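PDB 3JRT: integron cassette protein Vpc_cass2 from Vibrio paracholerae, which is of unknown function but forms an all-helical homodimer, encoded by a mobile gene cassette of an integron. Local coordinates for residues G40-A45 with Y76-N81; N81-V86 with N112-N117; L160-P165 with E175-V180. All blocks are in the same frame, centred on the assembly; numbering follows the deposited sequence.

Contact 1: residues G40-A45 with Y76-N81; sequences GDLTIA and YSIVIN
D41 and N81 meet at about a right angle where helices 27-53 and 64-91 run nearly antiparallel, their short axes 153° apart and 9.1 Å at closest approach. The touching is done by the methylene of D41, whose CB lies 3.5 Å from N81 ND2, while the carboxylate and amide planes stand 51° apart. The amide is turned so that ND2 donates back to its own helix, to S77 O at 3.0 Å, from above that carbonyl's plane; the backbone N81 N reaches the same oxygen from the opposite face. This bond, with the water on N81 OD1 that also donates to D41 OD2, would hold the amide's rotation. A second water joins D41 O to S77 OG, which chi1 of 178° swings anti to its backbone N. Beside this polar strip the rest is apolar: L42 and N81 run antiparallel alongside each other, the asparagine offering its CB, 3.7 Å from L42 CD2. A45, small enough for a close helix pair, sets its CB 3.7 Å from I78 CG1. D41 OD1 forms a salt bridge with R72 of the second subunit, and other residues of that subunit pack on I44, S77 and I80. Polar groups between the helices are thus joined through water, and the aspartate's charge, probably stabilised by that arginine, ties this helix pair to the dimer interface.

Contact 2: residues N81-V86 with N112-N117; sequences NCRKYV and NEINKN
A knob-into-hole packing joins helix 64-91 to helix 104-116 in this all-helical fold: I114 inserts its side chain among C82, R83, Y85 and V86, residues of little more than one turn. The two short axes cross at -125° and come within 9.7 Å, so the helices meet over a short length and one branched residue carries much of the contact. Isoleucine suits the place because its two branches serve different walls. CG1 lies beside the backbone N (chi1 -70°) and carries I114 CD1 to the carbonyl oxygen C82 O and to Y85 CD2, 3.7 Å from I114 CD1, the ring being met obliquely. The other branch runs into V86, where I114 CG2 and V86 CG2 are 3.4 Å apart, tighter than an ordinary methyl contact. V86 and I114 pass in opposite directions, and the beta-branched valine keeps its methyls close to the helix surface.

R83 leaves its helix pointing away from the partner, yet its chain bends at chi2 and chi3 and brings the guanidinium back, so that V86 CB lies against one face, toward its rim. At the edge of that group R83 NH1 donates to N115 OD1 at 3.1 Å. The bond is bent, with 147° at the hydrogen and the acceptor tilted from the guanidinium plane. V86 CG1 lies 3.8 Å from N115 OD1.

Farther along, Y85 OH bonds to R107 O earlier on the partner helix, while R83 also packs against helix 118-128. An aliphatic knob is therefore flanked by an arginine-to-amide bond; the amide oxygen, being neutral, would solvate the arginine's charge without neutralising it.

Contact 3: residues L160-P165 with E175-V180; sequences LDWICP and ESLVGV
S176 OG sits between its backbone N and carbonyl carbon (chi1 79°), and from there it accepts from G179 N at 3.1 Å, the N-cap bond that opens helix 177-188. Serine suits this place, being short enough to fold its hydroxyl back onto the first turn. Its CB and OG also lie against the proline ring, where P165 CD is 3.6 Å from S176 OG. W162 CG swings anti to the backbone N (chi1 -180°), which brings CZ3 obliquely to L177 CD2; I163 CD1 reaches the same methyl, the two aliphatic chains lying side by side.

Backbone bonds do the joining. The carbonyls W162 O and I163 O, at the last turn of helix 157-163, accept from L177 N at 2.8 Å and V178 N at 3.0 Å, each close to the C=O axis. A helix C-terminus thus spends its carbonyls on the N-H groups of the next helix's first turn, and alongside a water bridges D161 O and E175 O, donating to both.

Around this junction, I163 and V178 pack on helix 27-53, L177 meets C82 of helix 64-91, and the W162 ring lies against Y110 of helix 104-116, their planes about 15° apart.

The three contacts follow one another along the chain and lie close together in space, their centres about 12 to 13 Å apart. Contacts 1 and 2 occupy successive turns of helix 64-91 and share N81; L42 CD2 of contact 1 also packs 4.3 Å from C82 SG. C82 SG in turn lies 3.8 Å from L177 CD2, carrying the same core into contact 3. L42 CB meets V178 CG2 at 3.8 Å, joining contacts 1 and 3, and E113 CB touches W162 CZ2 at 3.6 Å, joining contacts 2 and 3. Their apolar side chains meet in one interior round C82 and L42, with polar groups at its margins; the second subunit reaches contact 1 and K84 of 81-86 but not contact 3.

Contact 1: residues G40-A45 with Y76-N81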
ATOM      1  N   GLY A  40     -11.515  -7.588  -0.015  1.00 45.69           N
ATOM      2  CA  GLY A  40     -10.496  -8.106  -0.912  1.00 39.01           C
ATOM      3  C   GLY A  40      -9.092  -7.657  -0.569  1.00 42.66           C
ATOM      4  O   GLY A  40      -8.159  -8.457  -0.631  1.00 44.40           O
ATOM      5  N   ASP A  41      -8.938  -6.378  -0.217  1.00 38.39           N
ATOM      6  CA  ASP A  41      -7.616  -5.841   0.099  1.00 43.27           C
ATOM      7  C   ASP A  41      -7.067  -6.378   1.431  1.00 40.95           C
ATOM      8  O   ASP A  41      -5.896  -6.701   1.524  1.00 36.22           O
ATOM      9  CB  ASP A  41      -7.600  -4.309   0.048  1.00 44.15           C
ATOM     10  CG  ASP A  41      -7.952  -3.761  -1.350  1.00 53.66           C
ATOM     11  OD1 ASP A  41      -7.806  -4.504  -2.341  1.00 48.67           O
ATOM     12  OD2 ASP A  41      -8.371  -2.589  -1.467  1.00 59.55           O
ATOM     13  N   LEU A  42      -7.916  -6.491   2.445  1.00 36.71           N
ATOM     14  CA  LEU A  42      -7.477  -7.027   3.729  1.00 37.76           C
ATOM     15  C   LEU A  42      -7.156  -8.510   3.569  1.00 37.36           C
ATOM     16  O   LEU A  42      -6.174  -8.991   4.091  1.00 38.33           O
ATOM     17  CB  LEU A  42      -8.540  -6.828   4.806  1.00 34.35           C
ATOM     18  CG  LEU A  42      -8.741  -5.412   5.343  1.00 43.32           C
ATOM     19  CD1 LEU A  42     -10.082  -5.303   6.087  1.00 35.58           C
ATOM     20  CD2 LEU A  42      -7.583  -4.978   6.241  1.00 37.92           C
ATOM     21  N   THR A  43      -7.969  -9.223   2.807  1.00 42.66           N
ATOM     22  CA  THR A  43      -7.754 -10.653   2.641  1.00 38.67           C
ATOM     23  C   THR A  43      -6.453 -10.922   1.895  1.00 41.08           C
ATOM     24  O   THR A  43      -5.707 -11.818   2.252  1.00 37.37           O
ATOM     25  CB  THR A  43      -8.952 -11.309   1.900  1.00 39.46           C
ATOM     26  OG1 THR A  43     -10.121 -11.175   2.706  1.00 46.33           O
ATOM     27  CG2 THR A  43      -8.703 -12.799   1.593  1.00 33.00           C
ATOM     28  N   ILE A  44      -6.174 -10.140   0.859  1.00 44.55           N
ATOM     29  CA  ILE A  44      -5.002 -10.409   0.046  1.00 37.46           C
ATOM     30  C   ILE A  44      -3.680 -10.020   0.756  1.00 35.19           C
ATOM     31  O   ILE A  44      -2.688 -10.716   0.649  1.00 34.37           O
ATOM     32  CB  ILE A  44      -5.096  -9.776  -1.355  1.00 38.53           C
ATOM     33  CG1 ILE A  44      -3.990 -10.337  -2.239  1.00 37.66           C
ATOM     34  CG2 ILE A  44      -4.976  -8.248  -1.291  1.00 38.99           C
ATOM     35  CD1 ILE A  44      -4.183 -11.802  -2.571  1.00 37.11           C
ATOM     36  N   ALA A  45      -3.690  -8.917   1.481  1.00 32.54           N
ATOM     37  CA  ALA A  45      -2.535  -8.488   2.249  1.00 34.26           C
ATOM     38  C   ALA A  45      -2.096  -9.565   3.254  1.00 35.14           C
ATOM     39  O   ALA A  45      -0.909  -9.845   3.400  1.00 39.40           O
ATOM     40  CB  ALA A  45      -2.844  -7.172   2.964  1.00 29.04           C
ATOM     41  N   TYR A  76       1.284  -1.869   5.565  1.00 30.61           N
ATOM     42  CA  TYR A  76       0.747  -0.578   5.132  1.00 38.14           C
ATOM     43  C   TYR A  76      -0.659  -0.739   4.541  1.00 38.90           C
ATOM     44  O   TYR A  76      -1.562   0.058   4.787  1.00 38.39           O
ATOM     45  CB  TYR A  76       1.680   0.103   4.126  1.00 33.88           C
ATOM     46  CG  TYR A  76       2.922   0.701   4.775  1.00 39.91           C
ATOM     47  CD1 TYR A  76       2.962   0.931   6.131  1.00 41.72           C
ATOM     48  CD2 TYR A  76       4.042   1.052   4.018  1.00 41.82           C
ATOM     49  CE1 TYR A  76       4.082   1.482   6.743  1.00 49.56           C
ATOM     50  CE2 TYR A  76       5.178   1.596   4.617  1.00 45.97           C
ATOM     51  CZ  TYR A  76       5.182   1.806   5.988  1.00 49.54           C
ATOM     52  OH  TYR A  76       6.267   2.358   6.613  1.00 51.02           O
ATOM     53  N   SER A  77      -0.857  -1.800   3.780  1.00 37.14           N
ATOM     54  CA  SER A  77      -2.139  -1.978   3.148  1.00 34.62           C
ATOM     55  C   SER A  77      -3.191  -2.293   4.231  1.00 35.82           C
ATOM     56  O   SER A  77      -4.288  -1.727   4.249  1.00 38.56           O
ATOM     57  CB  SER A  77      -2.059  -3.092   2.096  1.00 31.08           C
ATOM     58  OG  SER A  77      -3.328  -3.306   1.515  1.00 37.45           O
ATOM     59  N   ILE A  78      -2.861  -3.217   5.122  1.00 36.05           N
ATOM     60  CA  ILE A  78      -3.735  -3.505   6.266  1.00 35.98           C
ATOM     61  C   ILE A  78      -4.092  -2.244   7.072  1.00 39.02           C
ATOM     62  O   ILE A  78      -5.257  -2.015   7.381  1.00 40.59           O
ATOM     63  CB  ILE A  78      -3.102  -4.565   7.173  1.00 42.59           C
ATOM     64  CG1 ILE A  78      -3.098  -5.918   6.444  1.00 35.27           C
ATOM     65  CG2 ILE A  78      -3.814  -4.627   8.537  1.00 35.15           C
ATOM     66  CD1 ILE A  78      -2.191  -6.949   7.112  1.00 36.97           C
ATOM     67  N   VAL A  79      -3.111  -1.405   7.398  1.00 39.51           N
ATOM     68  CA  VAL A  79      -3.438  -0.246   8.220  1.00 44.53           C
ATOM     69  C   VAL A  79      -4.278   0.772   7.454  1.00 48.63           C
ATOM     70  O   VAL A  79      -5.207   1.360   8.005  1.00 57.76           O
ATOM     71  CB  VAL A  79      -2.193   0.391   8.938  1.00 30.28           C
ATOM     72  CG1 VAL A  79      -1.491  -0.678   9.812  1.00 29.51           C
ATOM     73  CG2 VAL A  79      -1.207   1.030   7.937  1.00 32.15           C
ATOM     74  N   ILE A  80      -3.958   0.975   6.181  1.00 47.28           N
ATOM     75  CA  ILE A  80      -4.759   1.867   5.350  1.00 43.85           C
ATOM     76  C   ILE A  80      -6.211   1.396   5.331  1.00 40.36           C
ATOM     77  O   ILE A  80      -7.130   2.188   5.451  1.00 37.53           O
ATOM     78  CB  ILE A  80      -4.196   1.974   3.915  1.00 47.39           C
ATOM     79  CG1 ILE A  80      -3.008   2.948   3.877  1.00 35.01           C
ATOM     80  CG2 ILE A  80      -5.303   2.377   2.909  1.00 41.16           C
ATOM     81  CD1 ILE A  80      -2.097   2.748   2.631  1.00 33.95           C
ATOM     82  N   ASN A  81      -6.418   0.094   5.215  1.00 39.32           N
ATOM     83  CA  ASN A  81      -7.776  -0.419   5.148  1.00 41.25           C
ATOM     84  C   ASN A  81      -8.511  -0.504   6.483  1.00 44.65           C
ATOM     85  O   ASN A  81      -9.719  -0.296   6.542  1.00 47.26           O
ATOM     86  CB  ASN A  81      -7.808  -1.730   4.392  1.00 34.34           C
ATOM     87  CG  ASN A  81      -7.680  -1.506   2.903  1.00 40.33           C
ATOM     88  OD1 ASN A  81      -8.583  -0.975   2.285  1.00 47.51           O
ATOM     89  ND2 ASN A  81      -6.544  -1.844   2.343  1.00 33.04           N
TER
HETATM   90  O   HOH W   1      -4.120  -5.263   0.059  1.00 36.89           O
HETATM   91  O   HOH W   2      -9.963  -1.094   0.105  1.00 45.00           O

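Contact 2: residues N81-V86 with N112-N117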
ATOM      1  N   ASN A  81      -6.418   0.094   5.215  1.00 39.32           N
ATOM      2  CA  ASN A  81      -7.776  -0.419   5.148  1.00 41.25           C
ATOM      3  C   ASN A  81      -8.511  -0.504   6.483  1.00 44.65           C
ATOM      4  O   ASN A  81      -9.719  -0.296   6.542  1.00 47.26           O
ATOM      5  CB  ASN A  81      -7.808  -1.730   4.392  1.00 34.34           C
ATOM      6  CG  ASN A  81      -7.680  -1.506   2.903  1.00 40.33           C
ATOM      7  OD1 ASN A  81      -8.583  -0.975   2.285  1.00 47.51           O
ATOM      8  ND2 ASN A  81      -6.544  -1.844   2.343  1.00 33.04           N
ATOM      9  N   CYS A  82      -7.786  -0.810   7.547  1.00 36.31           N
ATOM     10  CA  CYS A  82      -8.377  -0.752   8.865  1.00 41.78           C
ATOM     11  C   CYS A  82      -8.898   0.649   9.140  1.00 49.84           C
ATOM     12  O   CYS A  82     -10.018   0.801   9.623  1.00 52.47           O
ATOM     13  CB  CYS A  82      -7.379  -1.189   9.939  1.00 44.50           C
ATOM     14  SG  CYS A  82      -7.109  -2.971   9.968  1.00 45.57           S
ATOM     15  N   ARG A  83      -8.095   1.669   8.838  1.00 50.13           N
ATOM     16  CA  ARG A  83      -8.542   3.040   9.053  1.00 49.26           C
ATOM     17  C   ARG A  83      -9.757   3.358   8.158  1.00 49.00           C
ATOM     18  O   ARG A  83     -10.720   3.977   8.602  1.00 56.22           O
ATOM     19  CB  ARG A  83      -7.404   4.046   8.848  1.00 36.32           C
ATOM     20  CG  ARG A  83      -6.277   3.942   9.859  1.00 44.82           C
ATOM     21  CD  ARG A  83      -6.781   3.918  11.335  1.00 47.64           C
ATOM     22  NE  ARG A  83      -7.703   5.018  11.596  1.00 56.21           N
ATOM     23  CZ  ARG A  83      -8.292   5.272  12.763  1.00 57.24           C
ATOM     24  NH1 ARG A  83      -8.055   4.519  13.832  1.00 56.44           N
ATOM     25  NH2 ARG A  83      -9.120   6.298  12.857  1.00 53.69           N
ATOM     26  N   LYS A  84      -9.728   2.907   6.913  1.00 44.01           N
ATOM     27  CA  LYS A  84     -10.865   3.117   6.027  1.00 47.79           C
ATOM     28  C   LYS A  84     -12.136   2.541   6.615  1.00 50.53           C
ATOM     29  O   LYS A  84     -13.209   3.110   6.447  1.00 54.19           O
ATOM     30  CB  LYS A  84     -10.616   2.539   4.631  1.00 48.81           C
ATOM     31  CG  LYS A  84      -9.756   3.445   3.765  1.00 65.39           C
ATOM     32  CD  LYS A  84      -9.755   3.033   2.277  1.00 63.17           C
ATOM     33  CE  LYS A  84      -8.912   4.013   1.460  1.00 62.57           C
ATOM     34  NZ  LYS A  84      -8.344   3.381   0.227  1.00 72.75           N
ATOM     35  N   TYR A  85     -12.021   1.414   7.310  1.00 49.76           N
ATOM     36  CA  TYR A  85     -13.193   0.780   7.894  1.00 52.91           C
ATOM     37  C   TYR A  85     -13.770   1.687   8.964  1.00 58.97           C
ATOM     38  O   TYR A  85     -14.986   1.896   9.034  1.00 63.35           O
ATOM     39  CB  TYR A  85     -12.861  -0.586   8.486  1.00 54.50           C
ATOM     40  CG  TYR A  85     -13.967  -1.145   9.372  1.00 53.71           C
ATOM     41  CD1 TYR A  85     -14.997  -1.924   8.843  1.00 57.91           C
ATOM     42  CD2 TYR A  85     -13.983  -0.885  10.722  1.00 53.59           C
ATOM     43  CE1 TYR A  85     -16.010  -2.430   9.652  1.00 58.81           C
ATOM     44  CE2 TYR A  85     -14.993  -1.384  11.546  1.00 65.11           C
ATOM     45  CZ  TYR A  85     -15.998  -2.155  11.009  1.00 62.89           C
ATOM     46  OH  TYR A  85     -16.984  -2.647  11.837  1.00 66.55           O
ATOM     47  N   VAL A  86     -12.891   2.241   9.788  1.00 52.36           N
ATOM     48  CA  VAL A  86     -13.331   3.191  10.796  1.00 60.79           C
ATOM     49  C   VAL A  86     -13.954   4.421  10.131  1.00 63.72           C
ATOM     50  O   VAL A  86     -15.043   4.842  10.503  1.00 64.09           O
ATOM     51  CB  VAL A  86     -12.186   3.614  11.739  1.00 57.72           C
ATOM     52  CG1 VAL A  86     -12.693   4.625  12.779  1.00 53.98           C
ATOM     53  CG2 VAL A  86     -11.586   2.392  12.425  1.00 51.34           C
ATOM     54  N   ASN A 112     -13.900  -0.303  17.488  1.00 76.71           N
ATOM     55  CA  ASN A 112     -13.206   0.119  18.699  1.00 83.93           C
ATOM     56  C   ASN A 112     -11.808  -0.477  18.835  1.00 75.39           C
ATOM     57  O   ASN A 112     -10.858   0.206  19.236  1.00 68.50           O
ATOM     58  CB  ASN A 112     -14.035  -0.196  19.936  1.00 97.16           C
ATOM     59  CG  ASN A 112     -13.647   0.660  21.117  1.00114.21           C
ATOM     60  OD1 ASN A 112     -13.305   1.833  20.957  1.00118.32           O
ATOM     61  ND2 ASN A 112     -13.692   0.082  22.311  1.00121.92           N
ATOM     62  N   GLU A 113     -11.689  -1.756  18.505  1.00 68.76           N
ATOM     63  CA  GLU A 113     -10.399  -2.422  18.512  1.00 68.96           C
ATOM     64  C   GLU A 113      -9.386  -1.630  17.689  1.00 66.79           C
ATOM     65  O   GLU A 113      -8.279  -1.340  18.143  1.00 70.04           O
ATOM     66  CB  GLU A 113     -10.545  -3.822  17.942  1.00 74.54           C
ATOM     67  CG  GLU A 113     -11.519  -4.688  18.706  1.00 87.25           C
ATOM     68  CD  GLU A 113     -10.917  -5.243  19.973  1.00104.87           C
ATOM     69  OE1 GLU A 113     -11.057  -6.464  20.190  1.00113.47           O
ATOM     70  OE2 GLU A 113     -10.301  -4.468  20.743  1.00107.42           O
ATOM     71  N   ILE A 114      -9.782  -1.264  16.479  1.00 55.59           N
ATOM     72  CA  ILE A 114      -8.904  -0.499  15.606  1.00 57.19           C
ATOM     73  C   ILE A 114      -8.435   0.825  16.211  1.00 62.82           C
ATOM     74  O   ILE A 114      -7.251   1.150  16.153  1.00 57.87           O
ATOM     75  CB  ILE A 114      -9.561  -0.239  14.255  1.00 53.61           C
ATOM     76  CG1 ILE A 114      -9.662  -1.551  13.464  1.00 56.89           C
ATOM     77  CG2 ILE A 114      -8.758   0.780  13.496  1.00 54.22           C
ATOM     78  CD1 ILE A 114     -10.723  -1.532  12.328  1.00 45.76           C
ATOM     79  N   ASN A 115      -9.353   1.600  16.778  1.00 65.11           N
ATOM     80  CA  ASN A 115      -8.943   2.836  17.429  1.00 67.05           C
ATOM     81  C   ASN A 115      -8.008   2.570  18.605  1.00 70.73           C
ATOM     82  O   ASN A 115      -7.045   3.301  18.822  1.00 72.17           O
ATOM     83  CB  ASN A 115     -10.157   3.630  17.907  1.00 73.11           C
ATOM     84  CG  ASN A 115     -10.965   4.215  16.764  1.00 73.06           C
ATOM     85  OD1 ASN A 115     -10.418   4.794  15.823  1.00 68.95           O
ATOM     86  ND2 ASN A 115     -12.282   4.076  16.850  1.00 73.99           N
ATOM     87  N   LYS A 116      -8.302   1.525  19.371  1.00 73.26           N
ATOM     88  CA  LYS A 116      -7.500   1.196  20.543  1.00 69.15           C
ATOM     89  C   LYS A 116      -6.051   0.953  20.159  1.00 73.16           C
ATOM     90  O   LYS A 116      -5.127   1.325  20.892  1.00 76.61           O
ATOM     91  CB  LYS A 116      -8.044  -0.053  21.224  1.00 75.23           C
ATOM     92  CG  LYS A 116      -9.320   0.171  21.997  1.00 93.43           C
ATOM     93  CD  LYS A 116      -9.684  -1.062  22.793  1.00101.58           C
ATOM     94  CE  LYS A 116     -10.912  -0.821  23.641  1.00112.66           C
ATOM     95  NZ  LYS A 116     -11.279  -2.037  24.411  1.00120.20           N
ATOM     96  N   ASN A 117      -5.863   0.310  19.009  1.00 62.08           N
ATOM     97  CA  ASN A 117      -4.542  -0.083  18.545  1.00 57.84           C
ATOM     98  C   ASN A 117      -3.948   1.079  17.764  1.00 60.84           C
ATOM     99  O   ASN A 117      -4.094   1.162  16.543  1.00 63.32           O
ATOM    100  CB  ASN A 117      -4.657  -1.340  17.672  1.00 57.37           C
ATOM    101  CG  ASN A 117      -3.307  -1.904  17.267  1.00 58.82           C
ATOM    102  OD1 ASN A 117      -2.339  -1.168  17.107  1.00 61.97           O
ATOM    103  ND2 ASN A 117      -3.244  -3.219  17.090  1.00 50.04           N
TER

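Contact 3: residues L160-P165 with E175-V180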
ATOM      1  N   LEU A 160      -3.223 -11.403  12.575  1.00 40.70           N
ATOM      2  CA  LEU A 160      -3.560 -11.819  11.212  1.00 45.07           C
ATOM      3  C   LEU A 160      -4.877 -12.607  11.195  1.00 48.73           C
ATOM      4  O   LEU A 160      -5.732 -12.382  10.342  1.00 44.23           O
ATOM      5  CB  LEU A 160      -2.433 -12.653  10.598  1.00 37.63           C
ATOM      6  CG  LEU A 160      -1.134 -11.917  10.257  1.00 46.45           C
ATOM      7  CD1 LEU A 160      -0.141 -12.834   9.540  1.00 41.63           C
ATOM      8  CD2 LEU A 160      -1.392 -10.659   9.415  1.00 34.09           C
ATOM      9  N   ASP A 161      -5.032 -13.536  12.138  1.00 47.29           N
ATOM     10  CA  ASP A 161      -6.246 -14.352  12.201  1.00 52.58           C
ATOM     11  C   ASP A 161      -7.454 -13.494  12.525  1.00 53.37           C
ATOM     12  O   ASP A 161      -8.570 -13.783  12.102  1.00 56.52           O
ATOM     13  CB  ASP A 161      -6.107 -15.467  13.240  1.00 51.74           C
ATOM     14  CG  ASP A 161      -5.477 -16.713  12.666  1.00 56.84           C
ATOM     15  OD1 ASP A 161      -5.162 -16.717  11.458  1.00 54.17           O
ATOM     16  OD2 ASP A 161      -5.289 -17.683  13.421  1.00 69.98           O
ATOM     17  N   TRP A 162      -7.211 -12.436  13.286  1.00 51.52           N
ATOM     18  CA  TRP A 162      -8.243 -11.474  13.625  1.00 52.55           C
ATOM     19  C   TRP A 162      -8.679 -10.665  12.401  1.00 43.95           C
ATOM     20  O   TRP A 162      -9.835 -10.273  12.298  1.00 51.77           O
ATOM     21  CB  TRP A 162      -7.729 -10.543  14.718  1.00 49.10           C
ATOM     22  CG  TRP A 162      -8.700  -9.498  15.164  1.00 52.85           C
ATOM     23  CD1 TRP A 162      -9.704  -9.642  16.093  1.00 60.53           C
ATOM     24  CD2 TRP A 162      -8.743  -8.134  14.742  1.00 46.68           C
ATOM     25  NE1 TRP A 162     -10.370  -8.452  16.258  1.00 56.79           N
ATOM     26  CE2 TRP A 162      -9.802  -7.510  15.441  1.00 54.99           C
ATOM     27  CE3 TRP A 162      -7.985  -7.376  13.849  1.00 49.69           C
ATOM     28  CZ2 TRP A 162     -10.119  -6.163  15.273  1.00 57.03           C
ATOM     29  CZ3 TRP A 162      -8.316  -6.043  13.665  1.00 58.05           C
ATOM     30  CH2 TRP A 162      -9.373  -5.450  14.375  1.00 60.82           C
ATOM     31  N   ILE A 163      -7.747 -10.388  11.493  1.00 43.17           N
ATOM     32  CA  ILE A 163      -8.097  -9.720  10.246  1.00 44.63           C
ATOM     33  C   ILE A 163      -8.821 -10.703   9.339  1.00 51.09           C
ATOM     34  O   ILE A 163      -9.949 -10.476   8.920  1.00 51.87           O
ATOM     35  CB  ILE A 163      -6.858  -9.240   9.478  1.00 42.21           C
ATOM     36  CG1 ILE A 163      -6.085  -8.182  10.267  1.00 41.89           C
ATOM     37  CG2 ILE A 163      -7.276  -8.691   8.106  1.00 40.40           C
ATOM     38  CD1 ILE A 163      -6.846  -6.890  10.441  1.00 50.86           C
ATOM     39  N   CYS A 164      -8.150 -11.810   9.050  1.00 47.46           N
ATOM     40  CA  CYS A 164      -8.663 -12.779   8.113  1.00 43.71           C
ATOM     41  C   CYS A 164      -8.005 -14.137   8.324  1.00 46.31           C
ATOM     42  O   CYS A 164      -6.876 -14.346   7.885  1.00 50.17           O
ATOM     43  CB  CYS A 164      -8.376 -12.305   6.698  1.00 44.79           C
ATOM     44  SG  CYS A 164      -9.172 -13.298   5.395  1.00 51.19           S
ATOM     45  N   PRO A 165      -8.729 -15.074   8.959  1.00 41.81           N
ATOM     46  CA  PRO A 165      -8.261 -16.435   9.248  1.00 45.73           C
ATOM     47  C   PRO A 165      -8.259 -17.285   7.981  1.00 53.89           C
ATOM     48  O   PRO A 165      -8.968 -16.949   7.042  1.00 53.63           O
ATOM     49  CB  PRO A 165      -9.331 -16.984  10.201  1.00 48.90           C
ATOM     50  CG  PRO A 165     -10.459 -15.928  10.257  1.00 47.04           C
ATOM     51  CD  PRO A 165     -10.175 -14.922   9.196  1.00 47.25           C
ATOM     52  N   GLU A 175     -15.931 -13.333  14.232  1.00 63.62           N
ATOM     53  CA  GLU A 175     -14.639 -13.510  14.870  1.00 68.29           C
ATOM     54  C   GLU A 175     -13.472 -12.939  14.070  1.00 72.95           C
ATOM     55  O   GLU A 175     -12.317 -13.109  14.461  1.00 74.87           O
ATOM     56  CB  GLU A 175     -14.413 -14.990  15.200  1.00 74.75           C
ATOM     57  CG  GLU A 175     -15.513 -15.579  16.079  1.00 87.51           C
ATOM     58  CD  GLU A 175     -14.993 -16.185  17.367  1.00 98.65           C
ATOM     59  OE1 GLU A 175     -13.761 -16.366  17.495  1.00101.01           O
ATOM     60  OE2 GLU A 175     -15.823 -16.483  18.255  1.00109.22           O
ATOM     61  N   SER A 176     -13.768 -12.263  12.960  1.00 66.70           N
ATOM     62  CA  SER A 176     -12.727 -11.588  12.194  1.00 59.61           C
ATOM     63  C   SER A 176     -13.245 -10.324  11.519  1.00 59.72           C
ATOM     64  O   SER A 176     -14.418 -10.220  11.176  1.00 63.22           O
ATOM     65  CB  SER A 176     -12.085 -12.529  11.163  1.00 54.97           C
ATOM     66  OG  SER A 176     -12.899 -12.685  10.013  1.00 53.78           O
ATOM     67  N   LEU A 177     -12.349  -9.364  11.339  1.00 55.38           N
ATOM     68  CA  LEU A 177     -12.658  -8.111  10.679  1.00 48.62           C
ATOM     69  C   LEU A 177     -13.279  -8.335   9.306  1.00 52.61           C
ATOM     70  O   LEU A 177     -14.299  -7.751   8.981  1.00 52.21           O
ATOM     71  CB  LEU A 177     -11.381  -7.290  10.518  1.00 42.41           C
ATOM     72  CG  LEU A 177     -11.555  -5.883   9.954  1.00 44.60           C
ATOM     73  CD1 LEU A 177     -12.709  -5.201  10.663  1.00 43.05           C
ATOM     74  CD2 LEU A 177     -10.270  -5.077  10.114  1.00 42.83           C
ATOM     75  N   VAL A 178     -12.694  -9.209   8.532  1.00 51.95           N
ATOM     76  CA  VAL A 178     -13.153  -9.447   7.200  1.00 52.72           C
ATOM     77  C   VAL A 178     -14.511 -10.131   7.206  1.00 57.39           C
ATOM     78  O   VAL A 178     -15.334  -9.835   6.396  1.00 55.82           O
ATOM     79  CB  VAL A 178     -12.129 -10.245   6.399  1.00 20.00           C
ATOM     80  CG1 VAL A 178     -12.774 -10.978   5.330  1.00 20.00           C
ATOM     81  CG2 VAL A 178     -11.112  -9.361   5.840  1.00 20.00           C
ATOM     82  N   GLY A 179     -14.743 -11.031   8.136  1.00 53.71           N
ATOM     83  CA  GLY A 179     -16.033 -11.689   8.260  1.00 57.09           C
ATOM     84  C   GLY A 179     -17.123 -10.695   8.617  1.00 63.41           C
ATOM     85  O   GLY A 179     -18.230 -10.750   8.084  1.00 64.81           O
ATOM     86  N   VAL A 180     -16.795  -9.771   9.513  1.00 58.48           N
ATOM     87  CA  VAL A 180     -17.721  -8.727   9.911  1.00 61.37           C
ATOM     88  C   VAL A 180     -17.997  -7.800   8.742  1.00 60.97           C
ATOM     89  O   VAL A 180     -19.126  -7.363   8.541  1.00 64.91           O
ATOM     90  CB  VAL A 180     -17.185  -7.932  11.124  1.00 58.80           C
ATOM     91  CG1 VAL A 180     -17.915  -6.622  11.278  1.00 54.03           C
ATOM     92  CG2 VAL A 180     -17.311  -8.772  12.398  1.00 56.21           C
TER
HETATM   93  O   HOH W   3     -10.534 -14.737  13.544  1.00 59.20           O